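Local coordinates for Serine/threonine-protein kinase Tel1 (Chaetomium thermophilum, PDB 6SKY) that is a serine/threonine kinase of the ATM subfamily that binds ATP with magnesium and probably signals DNA damage by phosphorylating [ST]-Q sites, histone H2A among them, at residues Arg2173-Arg2178 and Asn2212-His2217; Arg2245-Ser2250 and Pro2274-Leu2279; Glu2284-Gln2290 and Ala2386-His2391; Phe2295-Asp2300 and Leu2376-Tyr2381. All blocks are in the same frame, centred on the assembly; numbering follows the deposited sequence.

Contact 1 of 4, residues Arg2173-Arg2178 and Asn2212-His2217; sequences RFHRAR and NALWDH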
# COMPACT_ATOMS: atom_id res chain seq x y z
N ARG A 2173 -17.71 6.99 0.80
CA ARG A 2173 -16.41 7.46 0.34
C ARG A 2173 -15.64 8.14 1.46
O ARG A 2173 -14.44 7.92 1.60
CB ARG A 2173 -16.57 8.40 -0.85
CG ARG A 2173 -15.27 8.81 -1.47
CD ARG A 2173 -15.44 9.24 -2.90
NE ARG A 2173 -16.07 8.22 -3.73
CZ ARG A 2173 -17.27 8.35 -4.28
NH1 ARG A 2173 -17.77 7.37 -5.01
NH2 ARG A 2173 -17.96 9.46 -4.09
N PHE A 2174 -16.31 8.96 2.27
CA PHE A 2174 -15.56 9.60 3.35
C PHE A 2174 -14.99 8.59 4.35
O PHE A 2174 -13.93 8.82 4.92
CB PHE A 2174 -16.39 10.64 4.09
CG PHE A 2174 -15.64 11.30 5.21
CD1 PHE A 2174 -14.77 12.34 4.96
CD2 PHE A 2174 -15.78 10.87 6.52
CE1 PHE A 2174 -14.06 12.94 5.98
CE2 PHE A 2174 -15.08 11.47 7.54
CZ PHE A 2174 -14.22 12.50 7.27
N HIS A 2175 -15.69 7.49 4.58
CA HIS A 2175 -15.20 6.49 5.51
C HIS A 2175 -14.10 5.61 4.94
O HIS A 2175 -13.64 4.70 5.63
CB HIS A 2175 -16.34 5.59 5.98
CG HIS A 2175 -17.15 6.16 7.09
ND1 HIS A 2175 -17.94 7.27 6.93
CD2 HIS A 2175 -17.31 5.77 8.37
CE1 HIS A 2175 -18.55 7.55 8.07
NE2 HIS A 2175 -18.18 6.65 8.96
N ARG A 2176 -13.70 5.84 3.69
CA ARG A 2176 -12.71 5.01 3.00
C ARG A 2176 -13.12 3.55 3.00
O ARG A 2176 -12.30 2.66 3.25
CB ARG A 2176 -11.32 5.18 3.62
CG ARG A 2176 -10.84 6.61 3.72
CD ARG A 2176 -10.65 7.21 2.36
NE ARG A 2176 -10.04 8.54 2.42
CZ ARG A 2176 -8.73 8.75 2.55
NH1 ARG A 2176 -8.26 9.99 2.58
NH2 ARG A 2176 -7.90 7.72 2.65
N ALA A 2177 -14.38 3.29 2.72
CA ALA A 2177 -14.91 1.93 2.62
C ALA A 2177 -14.96 1.56 1.14
O ALA A 2177 -15.90 1.93 0.44
CB ALA A 2177 -16.28 1.83 3.27
N ARG A 2178 -13.93 0.85 0.67
CA ARG A 2178 -13.79 0.63 -0.76
C ARG A 2178 -14.83 -0.35 -1.27
O ARG A 2178 -15.44 -0.12 -2.33
CB ARG A 2178 -12.39 0.09 -1.07
CG ARG A 2178 -11.25 0.95 -0.61
CD ARG A 2178 -11.44 2.38 -1.03
NE ARG A 2178 -10.30 3.20 -0.63
CZ ARG A 2178 -10.35 4.51 -0.48
NH1 ARG A 2178 -9.26 5.18 -0.12
NH2 ARG A 2178 -11.48 5.16 -0.69
N ASN A 2212 -15.67 7.47 -10.00
CA ASN A 2212 -15.19 7.74 -8.65
C ASN A 2212 -14.73 6.46 -7.96
O ASN A 2212 -13.71 6.46 -7.27
CB ASN A 2212 -16.27 8.41 -7.83
CG ASN A 2212 -16.36 9.87 -8.09
OD1 ASN A 2212 -15.37 10.52 -8.37
ND2 ASN A 2212 -17.56 10.42 -8.00
N ALA A 2213 -15.47 5.37 -8.14
CA ALA A 2213 -15.05 4.10 -7.57
C ALA A 2213 -13.70 3.66 -8.13
O ALA A 2213 -12.80 3.26 -7.39
CB ALA A 2213 -16.11 3.04 -7.82
N LEU A 2214 -13.55 3.74 -9.46
CA LEU A 2214 -12.27 3.41 -10.08
C LEU A 2214 -11.14 4.25 -9.52
O LEU A 2214 -10.09 3.72 -9.14
CB LEU A 2214 -12.35 3.58 -11.59
CG LEU A 2214 -13.08 2.49 -12.36
CD1 LEU A 2214 -13.09 2.80 -13.83
CD2 LEU A 2214 -12.42 1.18 -12.10
N TRP A 2215 -11.33 5.56 -9.45
CA TRP A 2215 -10.28 6.43 -8.95
C TRP A 2215 -9.91 6.10 -7.52
O TRP A 2215 -8.75 6.20 -7.13
CB TRP A 2215 -10.70 7.89 -9.05
CG TRP A 2215 -9.69 8.84 -8.50
CD1 TRP A 2215 -9.65 9.36 -7.25
CD2 TRP A 2215 -8.57 9.39 -9.20
NE1 TRP A 2215 -8.58 10.20 -7.12
CE2 TRP A 2215 -7.90 10.23 -8.30
CE3 TRP A 2215 -8.07 9.26 -10.49
CZ2 TRP A 2215 -6.76 10.93 -8.66
CZ3 TRP A 2215 -6.94 9.95 -10.84
CH2 TRP A 2215 -6.30 10.77 -9.93
N ASP A 2216 -10.89 5.71 -6.71
CA ASP A 2216 -10.58 5.40 -5.32
C ASP A 2216 -10.00 4.02 -5.14
O ASP A 2216 -9.50 3.72 -4.05
CB ASP A 2216 -11.82 5.59 -4.46
CG ASP A 2216 -12.12 7.05 -4.19
OD1 ASP A 2216 -12.89 7.66 -4.96
OD2 ASP A 2216 -11.56 7.61 -3.23
N HIS A 2217 -10.03 3.16 -6.15
CA HIS A 2217 -9.30 1.91 -6.08
C HIS A 2217 -7.91 1.98 -6.68
O HIS A 2217 -7.19 0.98 -6.65
CB HIS A 2217 -10.08 0.79 -6.75
CG HIS A 2217 -11.03 0.11 -5.83
ND1 HIS A 2217 -12.30 0.57 -5.60
CD2 HIS A 2217 -10.88 -1.00 -5.07
CE1 HIS A 2217 -12.91 -0.23 -4.74
NE2 HIS A 2217 -12.07 -1.18 -4.40
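Residues Arg2173-Arg2178 turn the corner between two helices. The helix that holds Arg2173 and Phe2174 ends here in a Schellman motif. Arg2176 is the first residue to leave helical angles, with a positive phi of 55°, and its N bonds back to Arg2173 O at 3.0 Å. Ala2177 then sits at the N-cap of the next helix. The partner, Asn2212-His2217, lies on helix 2203-2217. The backbones stay well apart: the nearest CA atoms are those of Arg2178 and His2217, at 7.1 Å.

Side chains fill this gap. Asp2216 lies between two arginines. Arg2173 NE is 3.5 Å from Asp2216 OD1, and Arg2178 NH2 is 3.5 Å from Asp2216 OD2. The second pair is held by charge alone, since OD2 lies well out of the guanidinium plane. Arg2173 also forms a salt bridge with Glu2209, one turn before Ala2213, and lays one guanidinium face over Asn2212 CB, with NH1 at 3.4 Å. The His2217 ring is held by its own helix through ND1 to Ala2213 O, 3.3 Å. Its CE1 meets Arg2178 O at 3.5 Å, and the ring also meets Phe1958 of the second subunit.

This salt-bridge network joins the turn between helices 2154-2174 and 2178-2189 to helix 2203-2217 in the FAT alpha-solenoid. No hydrogen bond crosses between the segments; the polar link is one of charge, with packing of Asn2212 and His2217 beside it.

Contact 2 of 4, residues Arg2245-Ser2250 and Pro2274-Leu2279; sequences RSDLLS and PALKEL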
# COMPACT_ATOMS: atom_id res chain seq x y z
N ARG A 2245 -21.44 20.89 -16.55
CA ARG A 2245 -20.28 20.59 -17.38
C ARG A 2245 -19.00 21.17 -16.82
O ARG A 2245 -17.92 20.65 -17.11
CB ARG A 2245 -20.49 21.11 -18.80
CG ARG A 2245 -19.79 20.27 -19.82
CD ARG A 2245 -19.43 21.06 -21.04
NE ARG A 2245 -18.39 20.40 -21.80
CZ ARG A 2245 -17.58 21.02 -22.65
NH1 ARG A 2245 -16.65 20.35 -23.30
NH2 ARG A 2245 -17.70 22.33 -22.84
N SER A 2246 -19.08 22.22 -16.00
CA SER A 2246 -17.88 22.82 -15.45
C SER A 2246 -17.31 22.00 -14.31
O SER A 2246 -16.09 21.91 -14.17
CB SER A 2246 -18.15 24.24 -14.98
OG SER A 2246 -18.89 24.23 -13.78
N ASP A 2247 -18.15 21.36 -13.49
CA ASP A 2247 -17.60 20.50 -12.46
C ASP A 2247 -17.04 19.22 -13.05
O ASP A 2247 -16.03 18.71 -12.57
CB ASP A 2247 -18.65 20.20 -11.39
CG ASP A 2247 -19.60 19.11 -11.79
OD1 ASP A 2247 -19.24 17.92 -11.65
OD2 ASP A 2247 -20.72 19.43 -12.22
N LEU A 2248 -17.64 18.71 -14.12
CA LEU A 2248 -17.06 17.58 -14.83
C LEU A 2248 -15.71 17.96 -15.44
O LEU A 2248 -14.74 17.21 -15.33
CB LEU A 2248 -18.01 17.09 -15.91
CG LEU A 2248 -17.50 16.02 -16.87
CD1 LEU A 2248 -17.13 14.78 -16.13
CD2 LEU A 2248 -18.54 15.73 -17.90
N LEU A 2249 -15.64 19.12 -16.08
CA LEU A 2249 -14.39 19.54 -16.70
C LEU A 2249 -13.30 19.76 -15.67
O LEU A 2249 -12.15 19.38 -15.89
CB LEU A 2249 -14.60 20.80 -17.52
CG LEU A 2249 -15.20 20.58 -18.90
CD1 LEU A 2249 -15.29 21.89 -19.61
CD2 LEU A 2249 -14.35 19.63 -19.69
N SER A 2250 -13.63 20.36 -14.53
CA SER A 2250 -12.61 20.59 -13.52
C SER A 2250 -12.21 19.30 -12.83
O SER A 2250 -11.06 19.16 -12.41
CB SER A 2250 -13.10 21.63 -12.52
OG SER A 2250 -14.15 21.12 -11.74
N PRO A 2274 -11.93 26.12 -20.46
CA PRO A 2274 -13.30 25.70 -20.76
C PRO A 2274 -14.21 25.67 -19.55
O PRO A 2274 -15.39 25.99 -19.68
CB PRO A 2274 -13.10 24.31 -21.35
CG PRO A 2274 -11.84 24.41 -22.03
CD PRO A 2274 -10.96 25.27 -21.17
N ALA A 2275 -13.71 25.31 -18.37
CA ALA A 2275 -14.57 25.29 -17.19
C ALA A 2275 -14.97 26.70 -16.78
O ALA A 2275 -16.15 26.96 -16.52
CB ALA A 2275 -13.87 24.57 -16.04
N LEU A 2276 -14.01 27.61 -16.73
CA LEU A 2276 -14.37 28.99 -16.42
C LEU A 2276 -15.32 29.57 -17.46
O LEU A 2276 -16.17 30.39 -17.12
CB LEU A 2276 -13.12 29.87 -16.33
CG LEU A 2276 -12.48 29.99 -14.95
CD1 LEU A 2276 -11.61 28.80 -14.65
CD2 LEU A 2276 -11.65 31.25 -14.88
N LYS A 2277 -15.20 29.15 -18.71
CA LYS A 2277 -16.13 29.62 -19.73
C LYS A 2277 -17.51 28.98 -19.57
O LYS A 2277 -18.52 29.61 -19.89
CB LYS A 2277 -15.56 29.34 -21.11
CG LYS A 2277 -16.36 29.91 -22.24
CD LYS A 2277 -15.61 29.80 -23.55
CE LYS A 2277 -16.40 30.42 -24.69
NZ LYS A 2277 -15.72 30.27 -26.01
N GLU A 2278 -17.57 27.75 -19.08
CA GLU A 2278 -18.85 27.10 -18.83
C GLU A 2278 -19.58 27.74 -17.67
O GLU A 2278 -20.80 27.64 -17.59
CB GLU A 2278 -18.67 25.62 -18.54
CG GLU A 2278 -18.23 24.80 -19.72
CD GLU A 2278 -19.19 24.91 -20.88
OE1 GLU A 2278 -20.40 24.77 -20.66
OE2 GLU A 2278 -18.72 25.14 -22.01
N LEU A 2279 -18.85 28.37 -16.74
CA LEU A 2279 -19.54 29.06 -15.65
C LEU A 2279 -20.52 30.10 -16.17
O LEU A 2279 -21.57 30.31 -15.56
CB LEU A 2279 -18.53 29.70 -14.71
CG LEU A 2279 -17.94 28.76 -13.68
CD1 LEU A 2279 -17.11 29.53 -12.70
CD2 LEU A 2279 -19.05 28.04 -12.97
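Two neighbouring helices of the FAT alpha-solenoid pack as an antiparallel pair here. Their local axes run at 167° and approach to 8.4 Å. Small residues allow this: Ser2246 and Ala2275 are the closest pair, with CA atoms 4.5 Å apart.

Backbone donors are used within each helix. Leu2249 N bonds to Arg2245 O and Ser2250 N to Ser2246 O, both at 2.9 Å. On the other helix Glu2278 N bonds to Pro2274 O at 2.9 Å. Pro2274 has no N-H to give to the turn before it, and the helix is kinked there.

The one hydrogen bond across the pair is weak. Arg2245 NH2 gives it to Glu2278 OE2 at 3.1 Å, with an angle of 132°, as part of a salt bridge. Arg2245 NE has a second acid, Asp2231 of helix 2220-2232, so this arginine links three helices. Ser2246 turns its hydroxyl to Glu2287 of helix 2286-2303, its hydrogen-bond partner. What Ser2246 offers Ala2275 and Glu2278 is mainly its CB, which lies 3.9 Å from Glu2278 CB.

Beside the salt bridge the contact is apolar. Leu2248 points to helix 2220-2232, while Leu2249 turns to the partner helix. Leu2249 CB is 4.1 Å from Ala2275 CB, and Leu2249 CD1 rests 3.7 Å from Pro2274 CB.

Contact 3 of 4, residues Glu2284-Gln2290 and Ala2386-His2391; sequences EGREAGQ and AASDEH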
# COMPACT_ATOMS: atom_id res chain seq x y z
N GLU A 2284 -20.64 33.23 -8.23
CA GLU A 2284 -21.05 32.98 -6.86
C GLU A 2284 -21.60 31.57 -6.76
O GLU A 2284 -22.13 31.03 -7.72
CB GLU A 2284 -22.09 34.00 -6.40
CG GLU A 2284 -22.22 34.12 -4.90
CD GLU A 2284 -21.21 35.07 -4.29
OE1 GLU A 2284 -20.37 35.62 -5.04
OE2 GLU A 2284 -21.25 35.28 -3.06
N GLY A 2285 -21.46 30.98 -5.58
CA GLY A 2285 -21.93 29.63 -5.34
C GLY A 2285 -20.78 28.67 -5.14
O GLY A 2285 -19.61 29.04 -5.15
N ARG A 2286 -21.13 27.40 -4.97
CA ARG A 2286 -20.12 26.38 -4.74
C ARG A 2286 -19.52 25.83 -6.02
O ARG A 2286 -18.35 25.43 -6.03
CB ARG A 2286 -20.69 25.22 -3.93
CG ARG A 2286 -20.89 25.57 -2.47
CD ARG A 2286 -20.84 24.33 -1.61
NE ARG A 2286 -21.08 24.65 -0.20
CZ ARG A 2286 -21.09 23.74 0.77
NH1 ARG A 2286 -21.32 24.12 2.02
NH2 ARG A 2286 -20.87 22.47 0.49
N GLU A 2287 -20.28 25.83 -7.11
CA GLU A 2287 -19.73 25.42 -8.40
C GLU A 2287 -18.62 26.36 -8.83
O GLU A 2287 -17.50 25.92 -9.16
CB GLU A 2287 -20.86 25.39 -9.43
CG GLU A 2287 -20.46 24.95 -10.81
CD GLU A 2287 -21.58 25.14 -11.81
OE1 GLU A 2287 -22.58 25.79 -11.46
OE2 GLU A 2287 -21.47 24.63 -12.94
N ALA A 2288 -18.89 27.67 -8.82
CA ALA A 2288 -17.86 28.64 -9.17
C ALA A 2288 -16.72 28.61 -8.17
O ALA A 2288 -15.56 28.79 -8.55
CB ALA A 2288 -18.47 30.03 -9.25
N GLY A 2289 -17.02 28.40 -6.90
CA GLY A 2289 -15.96 28.30 -5.92
C GLY A 2289 -15.01 27.17 -6.23
O GLY A 2289 -13.79 27.34 -6.17
N GLN A 2290 -15.55 26.00 -6.60
CA GLN A 2290 -14.70 24.87 -6.94
C GLN A 2290 -13.87 25.16 -8.19
O GLN A 2290 -12.67 24.87 -8.22
CB GLN A 2290 -15.55 23.62 -7.13
CG GLN A 2290 -14.79 22.38 -7.51
CD GLN A 2290 -13.88 21.88 -6.41
OE1 GLN A 2290 -12.77 22.39 -6.22
NE2 GLN A 2290 -14.32 20.86 -5.69
N ALA A 2386 -14.46 34.97 -2.42
CA ALA A 2386 -15.69 35.73 -2.46
C ALA A 2386 -16.90 34.90 -2.85
O ALA A 2386 -18.02 35.42 -2.81
CB ALA A 2386 -15.55 36.88 -3.44
N ALA A 2387 -16.72 33.64 -3.24
CA ALA A 2387 -17.79 32.83 -3.79
C ALA A 2387 -18.40 31.87 -2.78
O ALA A 2387 -19.62 31.84 -2.63
CB ALA A 2387 -17.28 32.06 -5.01
N SER A 2388 -17.59 31.09 -2.09
CA SER A 2388 -18.12 30.11 -1.15
C SER A 2388 -17.23 30.05 0.08
O SER A 2388 -16.20 30.71 0.16
CB SER A 2388 -18.22 28.73 -1.81
OG SER A 2388 -16.94 28.16 -2.01
N ASP A 2389 -17.64 29.23 1.04
CA ASP A 2389 -16.90 29.02 2.28
C ASP A 2389 -16.13 27.71 2.29
O ASP A 2389 -15.49 27.40 3.30
CB ASP A 2389 -17.84 29.06 3.47
CG ASP A 2389 -18.15 30.46 3.93
OD1 ASP A 2389 -18.82 31.20 3.18
OD2 ASP A 2389 -17.73 30.82 5.05
N GLU A 2390 -16.17 26.94 1.21
CA GLU A 2390 -15.51 25.64 1.20
C GLU A 2390 -14.01 25.79 1.42
O GLU A 2390 -13.41 25.03 2.18
CB GLU A 2390 -15.78 24.92 -0.11
CG GLU A 2390 -17.21 24.55 -0.35
CD GLU A 2390 -17.42 23.92 -1.72
OE1 GLU A 2390 -16.99 24.53 -2.73
OE2 GLU A 2390 -18.01 22.82 -1.79
N HIS A 2391 -13.40 26.76 0.75
CA HIS A 2391 -11.96 26.95 0.78
C HIS A 2391 -11.69 28.30 1.44
O HIS A 2391 -11.82 29.34 0.80
CB HIS A 2391 -11.38 26.90 -0.63
CG HIS A 2391 -11.97 25.82 -1.48
ND1 HIS A 2391 -13.03 26.04 -2.33
CD2 HIS A 2391 -11.65 24.51 -1.60
CE1 HIS A 2391 -13.34 24.91 -2.94
NE2 HIS A 2391 -12.51 23.97 -2.52
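Glu2284 is still extended and lies close beside the end of the long helix 2348-2387. Glu2284 CA is 4.5 Å from Ala2387 CA. Its carboxylate gains no bond there: Glu2284 OE2 and Ala2386 O are 3.2 Å apart, and both are acceptors. Gly2285 is the N-cap of helix 2286-2303. Its phi of 111° would press a CB against the carbonyl of Glu2284, so glycine suits the position. Gly2285 O receives Gly2289 N at 3.2 Å and packs on Ser2388 CB at 3.6 Å.

Arg2286 stretches along the loop past Ser2388. Glu2390 CG lies over one guanidinium face, and the salt bridge from Arg2286 NH2 to Glu2390 OE2 is long at 3.7 Å. The start of one FAT solenoid helix is thus packed against the end of another and the loop after it. Glu2287 points away and bonds to Lys2282 and Ser2246.

Gly2289 faces Ala2387 and Ser2388. Its CA is 4.0 Å from Ser2388 OG, and an ideal CB would come within 2.5 Å of that oxygen, a clash. Gln2290 closes the segment, with OE1 4.0 Å from His2391 NE2, while the His2391 ring stacks on His2293.

Contact 4 of 4, residues Phe2295-Asp2300 and Leu2376-Tyr2381; sequences FAVFCD and LCIENY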
# COMPACT_ATOMS: atom_id res chain seq x y z
N PHE A 2295 -8.49 26.47 -10.47
CA PHE A 2295 -7.61 27.22 -11.35
C PHE A 2295 -6.51 27.94 -10.57
O PHE A 2295 -5.36 28.00 -11.02
CB PHE A 2295 -8.42 28.20 -12.17
CG PHE A 2295 -7.76 28.62 -13.43
CD1 PHE A 2295 -6.67 27.95 -13.90
CD2 PHE A 2295 -8.22 29.70 -14.13
CE1 PHE A 2295 -6.06 28.33 -15.05
CE2 PHE A 2295 -7.61 30.09 -15.28
CZ PHE A 2295 -6.53 29.41 -15.74
N ALA A 2296 -6.84 28.48 -9.40
CA ALA A 2296 -5.83 29.18 -8.60
C ALA A 2296 -4.75 28.23 -8.12
O ALA A 2296 -3.57 28.55 -8.16
CB ALA A 2296 -6.49 29.87 -7.43
N VAL A 2297 -5.14 27.04 -7.64
CA VAL A 2297 -4.16 26.08 -7.18
C VAL A 2297 -3.30 25.59 -8.34
O VAL A 2297 -2.09 25.39 -8.18
CB VAL A 2297 -4.86 24.92 -6.46
CG1 VAL A 2297 -3.90 23.81 -6.19
CG2 VAL A 2297 -5.43 25.42 -5.17
N PHE A 2298 -3.89 25.41 -9.52
CA PHE A 2298 -3.09 25.06 -10.70
C PHE A 2298 -2.04 26.11 -11.01
O PHE A 2298 -0.86 25.79 -11.16
CB PHE A 2298 -4.01 24.85 -11.90
CG PHE A 2298 -3.28 24.62 -13.18
CD1 PHE A 2298 -2.81 23.37 -13.51
CD2 PHE A 2298 -3.09 25.66 -14.07
CE1 PHE A 2298 -2.15 23.17 -14.69
CE2 PHE A 2298 -2.42 25.45 -15.24
CZ PHE A 2298 -1.96 24.21 -15.55
N CYS A 2299 -2.45 27.38 -11.11
CA CYS A 2299 -1.49 28.43 -11.45
C CYS A 2299 -0.42 28.56 -10.38
O CYS A 2299 0.76 28.79 -10.69
CB CYS A 2299 -2.21 29.76 -11.64
SG CYS A 2299 -3.22 29.86 -13.11
N ASP A 2300 -0.80 28.43 -9.11
CA ASP A 2300 0.18 28.50 -8.04
C ASP A 2300 1.21 27.38 -8.17
O ASP A 2300 2.41 27.61 -8.06
CB ASP A 2300 -0.52 28.41 -6.69
CG ASP A 2300 0.33 28.91 -5.56
OD1 ASP A 2300 1.46 29.37 -5.82
OD2 ASP A 2300 -0.12 28.85 -4.40
N LEU A 2376 -3.20 35.34 -12.81
CA LEU A 2376 -4.31 34.40 -12.71
C LEU A 2376 -4.42 33.81 -11.32
O LEU A 2376 -5.52 33.62 -10.81
CB LEU A 2376 -4.15 33.30 -13.75
CG LEU A 2376 -4.25 33.73 -15.20
CD1 LEU A 2376 -3.98 32.55 -16.09
CD2 LEU A 2376 -5.62 34.28 -15.46
N CYS A 2377 -3.28 33.54 -10.68
CA CYS A 2377 -3.30 32.96 -9.34
C CYS A 2377 -3.96 33.91 -8.35
O CYS A 2377 -4.86 33.52 -7.60
CB CYS A 2377 -1.88 32.63 -8.91
SG CYS A 2377 -1.73 31.66 -7.42
N ILE A 2378 -3.52 35.17 -8.33
CA ILE A 2378 -4.07 36.11 -7.36
C ILE A 2378 -5.54 36.36 -7.63
O ILE A 2378 -6.38 36.35 -6.71
CB ILE A 2378 -3.26 37.41 -7.35
CG1 ILE A 2378 -1.99 37.23 -6.53
CG2 ILE A 2378 -4.06 38.54 -6.77
CD1 ILE A 2378 -1.14 38.44 -6.47
N GLU A 2379 -5.90 36.57 -8.90
CA GLU A 2379 -7.29 36.86 -9.23
C GLU A 2379 -8.21 35.72 -8.85
O GLU A 2379 -9.29 35.95 -8.30
CB GLU A 2379 -7.40 37.16 -10.72
CG GLU A 2379 -8.80 37.14 -11.23
CD GLU A 2379 -8.86 37.38 -12.72
OE1 GLU A 2379 -7.81 37.72 -13.30
OE2 GLU A 2379 -9.94 37.25 -13.30
N ASN A 2380 -7.80 34.48 -9.12
CA ASN A 2380 -8.69 33.36 -8.81
C ASN A 2380 -8.72 33.03 -7.33
O ASN A 2380 -9.75 32.56 -6.85
CB ASN A 2380 -8.29 32.14 -9.62
CG ASN A 2380 -8.59 32.29 -11.08
OD1 ASN A 2380 -9.73 32.49 -11.47
ND2 ASN A 2380 -7.57 32.19 -11.90
N TYR A 2381 -7.66 33.29 -6.58
CA TYR A 2381 -7.76 33.17 -5.12
C TYR A 2381 -8.79 34.15 -4.58
O TYR A 2381 -9.64 33.79 -3.76
CB TYR A 2381 -6.41 33.42 -4.46
CG TYR A 2381 -5.60 32.17 -4.28
CD1 TYR A 2381 -6.18 31.01 -3.85
CD2 TYR A 2381 -4.25 32.16 -4.56
CE1 TYR A 2381 -5.45 29.88 -3.70
CE2 TYR A 2381 -3.51 31.03 -4.41
CZ TYR A 2381 -4.11 29.89 -3.97
OH TYR A 2381 -3.38 28.75 -3.82
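Ala2296 is at the middle of this helix pair. Its CB sits over the face of the Tyr2381 ring, 3.9 Å from the centroid, in a CH-pi contact, and touches Asn2380 CB at 3.6 Å. The small alanine lets the helices come close. The CA atoms of Ala2296 and Cys2377 are 4.6 Å apart, and the local axes approach to 8.0 Å, antiparallel at 154°. Around this point Cys2299 SG packs on Leu2376 CB at 3.6 Å, Cys2299 CB meets Cys2377 CB at 4.0 Å, and Phe2295 CZ reaches Leu2376 CD1 at 4.1 Å. Phe2295 CD2 also lies 3.4 Å from Asn2380 ND2.

At the polar edge Tyr2381 OH gives a weak hydrogen bond to Asp2300 OD2, 3.3 Å. The stronger partner of Asp2300 is Arg2397 of helix 2394-2404, which also packs against Tyr2381. This is helix packing inside the FAT alpha-solenoid: apolar close contact joins the two helices, and the buried acid is balanced by the arginine of a third.

In the fold
All four contacts lie in the FAT region, far from the nucleotide. Contacts 2 and 4 are buried and rest on close antiparallel helix packing through small residues. Contacts 1 and 3 are surface contacts at helix ends, where charged side chains matter more; contact 1 also borders the second subunit. Contacts 3 and 4 hold the same two helices, 2286-2303 and 2348-2387, with centres 14 Å apart. Contact 2 touches both: Ser2246 OG lies 2.7 Å from Glu2287 OE2, and Leu2276 CD1 lies 3.5 Å from Phe2295 CD2. Contact 1 stands apart, its centre 24 Å from those of contacts 2 and 3, and precedes them in the chain.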